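Local coordinates for protein acidocalcisomal pyrophosphatase (Trypanosoma brucei brucei, PDB 5C5V) that probably hydrolyses inorganic pyrophosphate in a magnesium-dependent reaction, joining a pyrophosphatase catalytic domain to an EF-hand domain, at residues Y35-M40 / K78-V83; M48-I52 / W67-H71; Q93-H99 / L112-L118; I132-V136 / R151-I155. The contacts are given in a common frame with arbitrary orientation. Numbering follows the deposited sequence.

Interaction 1: Y35-M40 / K78-V83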
# COMPACT_ATOMS: atom_id res chain seq x y z
N TYR A 35 0.07 -14.61 49.63
CA TYR A 35 0.63 -15.22 48.43
C TYR A 35 2.05 -15.75 48.66
O TYR A 35 2.34 -16.90 48.36
CB TYR A 35 0.61 -14.23 47.26
CG TYR A 35 1.40 -14.68 46.06
CD1 TYR A 35 0.96 -15.74 45.26
CD2 TYR A 35 2.58 -14.05 45.70
CE1 TYR A 35 1.68 -16.16 44.16
CE2 TYR A 35 3.30 -14.46 44.59
CZ TYR A 35 2.85 -15.51 43.83
OH TYR A 35 3.57 -15.92 42.73
N LEU A 36 2.94 -14.90 49.17
CA LEU A 36 4.32 -15.29 49.42
C LEU A 36 4.37 -16.44 50.42
O LEU A 36 5.24 -17.31 50.35
CB LEU A 36 5.12 -14.10 49.95
CG LEU A 36 5.43 -13.04 48.88
CD1 LEU A 36 6.10 -11.85 49.51
CD2 LEU A 36 6.32 -13.63 47.79
N GLY A 37 3.41 -16.43 51.33
CA GLY A 37 3.27 -17.37 52.42
C GLY A 37 2.60 -18.68 52.06
O GLY A 37 2.47 -19.57 52.90
N ARG A 38 2.20 -18.82 50.81
CA ARG A 38 1.48 -20.00 50.37
C ARG A 38 2.25 -21.31 50.57
O ARG A 38 1.66 -22.36 50.79
CB ARG A 38 1.11 -19.84 48.89
CG ARG A 38 0.09 -20.84 48.37
CD ARG A 38 -0.29 -20.57 46.91
NE ARG A 38 -1.03 -19.32 46.75
CZ ARG A 38 -2.36 -19.23 46.68
NH1 ARG A 38 -3.10 -20.33 46.73
NH2 ARG A 38 -2.94 -18.04 46.54
N ASN A 39 3.57 -21.26 50.54
CA ASN A 39 4.33 -22.48 50.76
C ASN A 39 4.94 -22.45 52.14
O ASN A 39 6.02 -23.00 52.36
CB ASN A 39 5.39 -22.64 49.68
CG ASN A 39 4.78 -22.91 48.33
OD1 ASN A 39 4.93 -22.13 47.38
ND2 ASN A 39 4.05 -24.02 48.23
N MET A 40 4.25 -21.77 53.05
CA MET A 40 4.67 -21.64 54.44
C MET A 40 3.48 -21.92 55.33
O MET A 40 2.38 -22.18 54.86
CB MET A 40 5.19 -20.22 54.72
CG MET A 40 6.15 -19.67 53.67
SD MET A 40 6.72 -18.02 54.13
CE MET A 40 7.79 -17.61 52.74
N LYS A 78 12.92 -20.57 49.22
CA LYS A 78 11.88 -21.60 49.25
C LYS A 78 10.58 -21.07 48.62
O LYS A 78 10.02 -21.72 47.73
CB LYS A 78 11.57 -22.07 50.66
CG LYS A 78 10.92 -21.03 51.56
CD LYS A 78 10.82 -21.56 52.98
CE LYS A 78 10.23 -20.54 53.93
NZ LYS A 78 10.12 -21.09 55.33
N CYS A 79 10.13 -19.88 49.04
CA CYS A 79 8.88 -19.36 48.51
C CYS A 79 9.16 -18.79 47.12
O CYS A 79 8.29 -18.79 46.26
CB CYS A 79 8.26 -18.28 49.41
SG CYS A 79 8.78 -16.57 49.03
N PHE A 80 10.38 -18.32 46.91
CA PHE A 80 10.77 -17.71 45.65
C PHE A 80 10.64 -18.67 44.47
O PHE A 80 10.55 -18.26 43.32
CB PHE A 80 12.21 -17.20 45.70
CG PHE A 80 12.68 -16.58 44.42
CD1 PHE A 80 12.30 -15.28 44.08
CD2 PHE A 80 13.46 -17.30 43.53
CE1 PHE A 80 12.72 -14.71 42.87
CE2 PHE A 80 13.88 -16.73 42.33
CZ PHE A 80 13.51 -15.43 42.00
N SER A 81 10.66 -19.97 44.75
CA SER A 81 10.49 -20.93 43.67
C SER A 81 9.10 -20.78 43.07
O SER A 81 8.92 -20.92 41.87
CB SER A 81 10.72 -22.36 44.16
OG SER A 81 10.54 -23.26 43.09
N MET A 82 8.11 -20.50 43.92
CA MET A 82 6.76 -20.22 43.44
C MET A 82 6.73 -18.91 42.67
O MET A 82 6.23 -18.85 41.55
CB MET A 82 5.76 -20.18 44.60
CG MET A 82 4.38 -19.66 44.18
SD MET A 82 3.30 -19.25 45.57
CE MET A 82 4.34 -18.18 46.56
N VAL A 83 7.29 -17.86 43.27
CA VAL A 83 7.36 -16.55 42.65
C VAL A 83 7.99 -16.63 41.27
O VAL A 83 7.46 -16.07 40.30
CB VAL A 83 8.19 -15.56 43.51
CG1 VAL A 83 8.38 -14.26 42.77
CG2 VAL A 83 7.52 -15.33 44.85
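Met82 is the main bump of this contact. Its side chain projects from helix 73-87 into a hollow formed by the end of helix 26-36 and the turn that follows it. One wall is the Tyr35 ring: Met82 CE lies over its face, 4.1 Å from the centroid, and Met82 SD, 4.4 Å from the same centroid, adds an oblique Met-aromatic contact. The backbone closes the hollow on another side, with Tyr35 O only 3.0 Å from Met82 CE, and Asn39 OD1 lies 3.5 Å from Met82 CB. A second, smaller fit lies one helical turn back. There Cys79 CB faces the notch between Leu36 O (3.3 Å) and Met40 CE (3.4 Å). Leu36 CD2 in turn rests against Val83 CG2 (3.6 Å) and Cys79 SG (4.0 Å). No hydrogen bond crosses the interface, so complementary shape holds it together. The polar tips turn to other partners: Tyr35 OH bonds to Asp86, and Lys78 forms a salt bridge with Asp44. Tyr35 also packs on Lys335 of the second subunit. The arrangement fits an EF-hand pair in which an additional helix, 73-87, packs against the exit of the first helix-loop-helix unit and its linker to the second.

Interaction 2: M48-I52 / W67-H71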
# COMPACT_ATOMS: atom_id res chain seq x y z
N MET A 48 6.76 -12.63 58.68
CA MET A 48 6.73 -11.87 57.44
C MET A 48 5.73 -10.70 57.44
O MET A 48 6.11 -9.57 57.18
CB MET A 48 6.45 -12.81 56.27
CG MET A 48 6.06 -12.13 54.98
SD MET A 48 6.03 -13.33 53.64
CE MET A 48 4.82 -14.50 54.22
N LYS A 49 4.46 -10.98 57.73
CA LYS A 49 3.46 -9.92 57.77
C LYS A 49 3.77 -8.89 58.87
O LYS A 49 3.47 -7.70 58.74
CB LYS A 49 2.05 -10.48 57.96
CG LYS A 49 0.97 -9.39 57.84
CD LYS A 49 -0.43 -9.94 58.04
CE LYS A 49 -1.03 -10.41 56.72
NZ LYS A 49 -2.45 -10.83 56.89
N ALA A 50 4.32 -9.36 59.98
CA ALA A 50 4.69 -8.44 61.04
C ALA A 50 5.81 -7.52 60.53
O ALA A 50 5.80 -6.32 60.81
CB ALA A 50 5.14 -9.20 62.29
N GLU A 51 6.76 -8.09 59.80
CA GLU A 51 7.87 -7.32 59.26
C GLU A 51 7.43 -6.23 58.27
O GLU A 51 7.99 -5.13 58.25
CB GLU A 51 8.89 -8.25 58.59
CG GLU A 51 9.83 -8.97 59.54
CD GLU A 51 10.75 -9.95 58.83
OE1 GLU A 51 10.89 -9.83 57.59
OE2 GLU A 51 11.35 -10.84 59.48
N ILE A 52 6.45 -6.54 57.43
CA ILE A 52 6.02 -5.60 56.41
C ILE A 52 5.14 -4.51 57.03
O ILE A 52 5.25 -3.35 56.67
CB ILE A 52 5.28 -6.31 55.24
CG1 ILE A 52 6.27 -7.14 54.42
CG2 ILE A 52 4.62 -5.29 54.32
CD1 ILE A 52 5.64 -8.19 53.56
N TRP A 67 12.86 -4.80 52.13
CA TRP A 67 12.38 -5.82 53.05
C TRP A 67 12.74 -7.22 52.55
O TRP A 67 13.23 -8.06 53.32
CB TRP A 67 10.86 -5.72 53.23
CG TRP A 67 10.28 -7.00 53.73
CD1 TRP A 67 10.25 -7.44 55.03
CD2 TRP A 67 9.70 -8.04 52.94
NE1 TRP A 67 9.66 -8.68 55.09
CE2 TRP A 67 9.32 -9.07 53.81
CE3 TRP A 67 9.47 -8.20 51.57
CZ2 TRP A 67 8.70 -10.24 53.36
CZ3 TRP A 67 8.86 -9.36 51.12
CH2 TRP A 67 8.49 -10.37 52.02
N TRP A 68 12.50 -7.46 51.27
CA TRP A 68 12.76 -8.75 50.68
C TRP A 68 14.24 -9.13 50.80
O TRP A 68 14.57 -10.25 51.20
CB TRP A 68 12.35 -8.77 49.22
CG TRP A 68 12.82 -9.98 48.49
CD1 TRP A 68 13.93 -10.08 47.71
CD2 TRP A 68 12.18 -11.26 48.47
NE1 TRP A 68 14.02 -11.35 47.19
CE2 TRP A 68 12.96 -12.09 47.64
CE3 TRP A 68 11.03 -11.78 49.06
CZ2 TRP A 68 12.63 -13.42 47.40
CZ3 TRP A 68 10.70 -13.09 48.81
CH2 TRP A 68 11.50 -13.90 47.99
N CYS A 69 15.11 -8.20 50.44
CA CYS A 69 16.55 -8.44 50.46
C CYS A 69 17.11 -8.61 51.88
O CYS A 69 18.20 -9.14 52.05
CB CYS A 69 17.30 -7.32 49.75
SG CYS A 69 17.20 -7.39 47.96
N SER A 70 16.37 -8.14 52.88
CA SER A 70 16.82 -8.23 54.27
C SER A 70 16.64 -9.62 54.89
O SER A 70 17.17 -9.89 55.95
CB SER A 70 16.10 -7.18 55.11
OG SER A 70 14.78 -7.59 55.41
N HIS A 71 15.84 -10.46 54.25
CA HIS A 71 15.64 -11.85 54.69
C HIS A 71 16.88 -12.70 54.41
O HIS A 71 17.73 -12.30 53.60
CB HIS A 71 14.43 -12.47 54.00
CG HIS A 71 13.12 -12.03 54.55
ND1 HIS A 71 12.49 -12.68 55.59
CD2 HIS A 71 12.31 -11.00 54.21
CE1 HIS A 71 11.35 -12.08 55.87
NE2 HIS A 71 11.22 -11.05 55.05
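Apolar packing centres on the indole of Trp67, which points from helix 61-69 toward helix 43-53. Ile52 CG1 sits over the five-membered ring, 3.7 Å from its centroid and 11° off the normal, a well-placed CH-pi contact. One turn earlier on the same helix, Met48 CG touches Trp67 CZ2 at 3.6 Å, while Met48 SD lies 5.3 Å from the centroid of the six-membered ring and near its edge, a Met-aromatic contact. Leu36, from helix 26-36, touches both Met48 and Trp67 and so carries the apolar packing onward. Polar contacts gather at the NE1 edge of the indole, near its plane. Trp67 NE1 gives a weak hydrogen bond to Glu51 OE1, 3.0 Å long and bent to 132°. His71 reaches the same region, but its ring and the carboxylate are crowded together, which leaves the position of Glu51 OE1 less certain. Within segment 67-71, Trp67 O accepts bonds from both Ser70 N (3.2 Å) and Ser70 OG (2.6 Å), tying down the turn that swings His71 toward Glu51. Two consecutive helices, 43-53 and 61-69, joined by a loop holding the short strand 59-60 and packed through an aromatic residue, are consistent with the second helix-loop-helix of an EF-hand pair.

Interaction 3: Q93-H99 / L112-L118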
# COMPACT_ATOMS: atom_id res chain seq x y z
N GLN A 93 14.69 -11.97 26.72
CA GLN A 93 14.84 -11.25 25.48
C GLN A 93 16.22 -10.59 25.40
O GLN A 93 16.71 -10.03 26.39
CB GLN A 93 13.73 -10.21 25.34
CG GLN A 93 13.71 -9.54 24.00
CD GLN A 93 12.42 -8.79 23.74
OE1 GLN A 93 11.79 -8.28 24.66
NE2 GLN A 93 12.01 -8.73 22.48
N GLN A 94 16.87 -10.71 24.25
CA GLN A 94 18.15 -10.05 24.01
C GLN A 94 17.95 -8.87 23.07
O GLN A 94 17.42 -9.03 21.96
CB GLN A 94 19.17 -11.03 23.41
CG GLN A 94 19.30 -12.35 24.18
CD GLN A 94 19.95 -12.16 25.52
OE1 GLN A 94 20.88 -11.37 25.68
NE2 GLN A 94 19.44 -12.87 26.52
N GLN A 95 18.38 -7.70 23.50
CA GLN A 95 18.29 -6.51 22.65
C GLN A 95 19.55 -6.38 21.82
O GLN A 95 20.65 -6.32 22.36
CB GLN A 95 18.10 -5.26 23.51
CG GLN A 95 18.22 -3.95 22.75
CD GLN A 95 17.15 -3.78 21.71
OE1 GLN A 95 15.96 -3.83 22.01
NE2 GLN A 95 17.56 -3.61 20.46
N LEU A 96 19.40 -6.36 20.50
CA LEU A 96 20.56 -6.15 19.64
C LEU A 96 20.97 -4.70 19.75
O LEU A 96 20.15 -3.81 19.61
CB LEU A 96 20.25 -6.52 18.19
CG LEU A 96 21.49 -6.62 17.29
CD1 LEU A 96 22.45 -7.68 17.83
CD2 LEU A 96 21.09 -6.93 15.85
N VAL A 97 22.25 -4.48 20.04
CA VAL A 97 22.76 -3.13 20.22
C VAL A 97 23.93 -2.93 19.27
O VAL A 97 24.77 -3.83 19.12
CB VAL A 97 23.21 -2.86 21.66
CG1 VAL A 97 23.75 -1.44 21.79
CG2 VAL A 97 22.04 -3.06 22.62
N VAL A 98 23.97 -1.79 18.60
CA VAL A 98 25.01 -1.51 17.62
C VAL A 98 25.86 -0.32 18.06
O VAL A 98 25.34 0.72 18.45
CB VAL A 98 24.42 -1.24 16.23
CG1 VAL A 98 25.52 -1.01 15.25
CG2 VAL A 98 23.60 -2.43 15.77
N HIS A 99 27.18 -0.48 18.05
CA HIS A 99 28.06 0.64 18.34
C HIS A 99 29.07 0.85 17.22
O HIS A 99 29.64 -0.11 16.70
CB HIS A 99 28.78 0.41 19.67
CG HIS A 99 27.96 0.78 20.86
ND1 HIS A 99 28.03 0.11 22.05
CD2 HIS A 99 27.05 1.78 21.04
CE1 HIS A 99 27.19 0.66 22.92
NE2 HIS A 99 26.59 1.67 22.32
N LEU A 112 30.09 -2.57 15.58
CA LEU A 112 30.10 -3.66 16.53
C LEU A 112 28.70 -3.99 17.02
O LEU A 112 27.85 -3.10 17.12
CB LEU A 112 30.99 -3.33 17.74
CG LEU A 112 32.50 -3.33 17.49
CD1 LEU A 112 32.86 -2.27 16.46
CD2 LEU A 112 33.29 -3.11 18.80
N TYR A 113 28.48 -5.27 17.32
CA TYR A 113 27.19 -5.76 17.79
C TYR A 113 27.28 -6.31 19.21
O TYR A 113 28.26 -6.95 19.59
CB TYR A 113 26.65 -6.83 16.86
CG TYR A 113 26.26 -6.30 15.49
CD1 TYR A 113 24.92 -6.13 15.14
CD2 TYR A 113 27.23 -5.97 14.56
CE1 TYR A 113 24.57 -5.64 13.88
CE2 TYR A 113 26.90 -5.49 13.32
CZ TYR A 113 25.56 -5.33 12.98
OH TYR A 113 25.27 -4.85 11.74
N PHE A 114 26.24 -6.05 19.99
CA PHE A 114 26.15 -6.55 21.34
C PHE A 114 24.78 -7.14 21.63
O PHE A 114 23.82 -6.88 20.92
CB PHE A 114 26.42 -5.44 22.35
CG PHE A 114 27.78 -4.82 22.21
CD1 PHE A 114 28.81 -5.18 23.06
CD2 PHE A 114 28.03 -3.87 21.22
CE1 PHE A 114 30.06 -4.61 22.94
CE2 PHE A 114 29.28 -3.30 21.09
CZ PHE A 114 30.30 -3.68 21.96
N PHE A 115 24.71 -7.94 22.68
CA PHE A 115 23.45 -8.34 23.27
C PHE A 115 23.33 -7.66 24.60
O PHE A 115 24.27 -7.63 25.39
CB PHE A 115 23.35 -9.86 23.46
CG PHE A 115 22.97 -10.60 22.22
CD1 PHE A 115 22.87 -9.94 21.01
CD2 PHE A 115 22.68 -11.95 22.27
CE1 PHE A 115 22.51 -10.63 19.87
CE2 PHE A 115 22.33 -12.63 21.12
CZ PHE A 115 22.24 -11.97 19.93
N ARG A 116 22.16 -7.07 24.85
CA ARG A 116 21.81 -6.63 26.18
C ARG A 116 20.68 -7.54 26.65
O ARG A 116 19.59 -7.49 26.10
CB ARG A 116 21.34 -5.19 26.19
CG ARG A 116 20.96 -4.64 27.57
CD ARG A 116 20.48 -3.24 27.32
NE ARG A 116 21.58 -2.42 26.83
CZ ARG A 116 21.41 -1.29 26.16
NH1 ARG A 116 20.17 -0.90 25.86
NH2 ARG A 116 22.46 -0.59 25.73
N ASP A 117 20.97 -8.39 27.61
CA ASP A 117 19.94 -9.21 28.22
C ASP A 117 18.98 -8.27 28.97
O ASP A 117 19.39 -7.57 29.90
CB ASP A 117 20.57 -10.25 29.15
CG ASP A 117 19.58 -11.27 29.65
OD1 ASP A 117 19.91 -12.47 29.59
OD2 ASP A 117 18.49 -10.90 30.13
N LEU A 118 17.72 -8.22 28.55
CA LEU A 118 16.77 -7.24 29.10
C LEU A 118 16.33 -7.55 30.53
O LEU A 118 15.74 -6.70 31.20
CB LEU A 118 15.53 -7.12 28.19
CG LEU A 118 15.84 -6.47 26.84
CD1 LEU A 118 14.58 -6.10 26.10
CD2 LEU A 118 16.73 -5.23 27.02
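Leu96 lies at the apolar heart of this strand pair, its CD1 3.6 Å from Phe115 CE1 and 4.0 Å from Tyr113 CD1, so that it meets the edges of both rings. Val98 extends this face with CG2 3.8 Å from Tyr113 CE1, and at the other end Gln94 CB lies over the face of the Phe115 ring. On the opposite face of the sheet, Val97 packs on Phe114 (CB to CB 4.2 Å), and the edge of the His99 imidazole approaches the Phe114 face in an offset edge-to-face pair, centroids 5.5 Å apart. Between the two faces runs a regular antiparallel backbone: Gln95 with Arg116, Val97 with Phe114 and His99 with Leu112 are hydrogen-bonded pairs, each with two N-H...O bonds, such as Gln95 N to Arg116 O at 2.9 Å. Leu118 N to Gln93 O, 3.0 Å, prolongs the pattern by one bond. At the polar edge, Gln94 NE2 donates to Asp117 OD1 at 3.1 Å, while Asp117 OD2 holds the backbone of Glu119 and Thr120 in the following turn. Arg116 forms salt bridges with Glu123 and with Glu145 of the second subunit. This is a beta hairpin, 94-101 with 110-117, which strand 123-126 completes as an antiparallel meander and a strand of the second subunit extends, pairing in parallel with Gln94 and Gln95.

Interaction 4: I132-V136 / R151-I155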
# COMPACT_ATOMS: atom_id res chain seq x y z
N ILE A 132 23.19 -13.64 15.38
CA ILE A 132 21.86 -13.24 14.93
C ILE A 132 21.18 -14.42 14.26
O ILE A 132 21.73 -15.00 13.33
CB ILE A 132 21.90 -12.05 13.96
CG1 ILE A 132 22.48 -10.82 14.66
CG2 ILE A 132 20.50 -11.74 13.46
CD1 ILE A 132 22.67 -9.64 13.74
N PRO A 133 19.98 -14.81 14.75
CA PRO A 133 19.30 -15.98 14.17
C PRO A 133 18.99 -15.75 12.70
O PRO A 133 18.55 -14.67 12.33
CB PRO A 133 18.01 -16.10 15.00
CG PRO A 133 18.22 -15.25 16.20
CD PRO A 133 19.17 -14.16 15.79
N LEU A 134 19.25 -16.75 11.87
CA LEU A 134 18.89 -16.72 10.47
C LEU A 134 17.37 -16.73 10.33
O LEU A 134 16.80 -15.90 9.63
CB LEU A 134 19.51 -17.91 9.73
CG LEU A 134 19.07 -18.16 8.29
CD1 LEU A 134 19.31 -16.93 7.42
CD2 LEU A 134 19.81 -19.38 7.74
N TYR A 135 16.74 -17.67 11.04
CA TYR A 135 15.28 -17.82 11.04
C TYR A 135 14.65 -17.01 12.16
O TYR A 135 15.07 -17.11 13.32
CB TYR A 135 14.90 -19.28 11.20
CG TYR A 135 15.38 -20.15 10.08
CD1 TYR A 135 14.62 -20.30 8.92
CD2 TYR A 135 16.60 -20.82 10.16
CE1 TYR A 135 15.06 -21.08 7.87
CE2 TYR A 135 17.05 -21.61 9.12
CZ TYR A 135 16.27 -21.73 7.98
OH TYR A 135 16.70 -22.50 6.93
N VAL A 136 13.62 -16.23 11.83
CA VAL A 136 12.85 -15.52 12.85
C VAL A 136 11.74 -16.42 13.35
O VAL A 136 10.76 -16.67 12.65
CB VAL A 136 12.25 -14.20 12.29
CG1 VAL A 136 11.50 -13.45 13.40
CG2 VAL A 136 13.36 -13.33 11.68
N ARG A 151 10.51 -16.00 7.11
CA ARG A 151 10.87 -14.80 7.85
C ARG A 151 12.32 -14.96 8.26
O ARG A 151 12.65 -15.74 9.16
CB ARG A 151 9.95 -14.60 9.06
CG ARG A 151 10.09 -13.23 9.72
CD ARG A 151 9.08 -13.00 10.88
NE ARG A 151 7.79 -12.55 10.36
CZ ARG A 151 7.40 -11.27 10.22
NH1 ARG A 151 8.20 -10.26 10.59
NH2 ARG A 151 6.19 -11.01 9.73
N TYR A 152 13.18 -14.23 7.56
CA TYR A 152 14.62 -14.32 7.71
C TYR A 152 15.22 -13.02 8.20
O TYR A 152 14.77 -11.95 7.84
CB TYR A 152 15.27 -14.69 6.37
CG TYR A 152 14.91 -16.06 5.86
CD1 TYR A 152 15.72 -17.16 6.15
CD2 TYR A 152 13.76 -16.27 5.10
CE1 TYR A 152 15.41 -18.42 5.69
CE2 TYR A 152 13.44 -17.53 4.63
CZ TYR A 152 14.27 -18.61 4.93
OH TYR A 152 13.97 -19.88 4.47
N ASN A 153 16.27 -13.09 9.00
CA ASN A 153 16.97 -11.87 9.36
C ASN A 153 17.97 -11.49 8.28
O ASN A 153 18.75 -12.32 7.81
CB ASN A 153 17.67 -12.01 10.70
CG ASN A 153 16.76 -11.63 11.85
OD1 ASN A 153 15.97 -10.70 11.73
ND2 ASN A 153 16.85 -12.36 12.95
N PHE A 154 17.91 -10.23 7.88
CA PHE A 154 18.76 -9.67 6.85
C PHE A 154 19.65 -8.63 7.49
O PHE A 154 19.16 -7.71 8.16
CB PHE A 154 17.91 -9.07 5.71
CG PHE A 154 18.66 -8.15 4.76
CD1 PHE A 154 19.44 -8.66 3.74
CD2 PHE A 154 18.53 -6.77 4.86
CE1 PHE A 154 20.10 -7.80 2.83
CE2 PHE A 154 19.19 -5.91 3.96
CZ PHE A 154 19.98 -6.42 2.95
N ILE A 155 20.95 -8.78 7.33
CA ILE A 155 21.87 -7.77 7.81
C ILE A 155 22.24 -6.84 6.67
O ILE A 155 22.88 -7.27 5.70
CB ILE A 155 23.15 -8.39 8.39
CG1 ILE A 155 22.79 -9.37 9.51
CG2 ILE A 155 24.09 -7.30 8.88
CD1 ILE A 155 23.90 -10.33 9.86
O HOH W 1 15.73 -21.74 4.19
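Ile132 opens the segment with its side chain directed at strand 152-156: CD1 meets Ile155 CD1 at 4.1 Å and CG2 lies 3.7 Å from Asn153 ND2. Pro133 follows with a carbonyl that accepts a hydrogen bond from Asn153 ND2 (2.9 Å), so one side chain ties the strand to the loop. Leu134 then uses its backbone, its O receiving Asn153 N at 2.9 Å, while its CD1 touches Tyr152 CD1 at 3.8 Å and its N is bonded to Gln203. At Tyr135 the backbones form a single bridge with Tyr152. Strand 152-156 belongs to the central beta barrel of the pyrophosphatase domain, an OB-type fold in this family. It pairs with strand 238-251 along one edge; the loop occupies the other, on which strand 197-200 takes over at Ile155. The two tyrosine rings meet obliquely, CE1 to CE1 3.5 Å, and one water links their hydroxyls, 3.0 Å from Tyr135 OH and 2.6 Å from Tyr152 OH. Beyond them Val136 N donates to Arg151 O at 2.9 Å. The Val136 side chain turns toward the strand, its CB 3.5 Å from Arg151 CG and its CG2 3.7 Å from Asn153 OD1, and also packs on Asp138 of the second subunit.

Along the chain, interaction 2 is nested within the loop closed by interaction 1, with interactions 3 and 4 following in series. The first two share the N-terminal helical EF-hand domain: their centres are about 13 Å apart, and they touch where Leu36 meets Met48 and Trp67, making one helical core. Helix 73-87 leads from it to the hairpin of interaction 3, whose centre is about 33 Å from that of interaction 1. Interactions 3 and 4, centres about 15 Å apart, meet through Leu96 on Ile132 and Tyr113 on Ile155, seating the hairpin beside the catalytic barrel. The side chain of Ile155 is about 10 Å from a bound magnesium ion. Interactions 1, 3 and 4 all touch the second subunit, so contacts with it involve both domains.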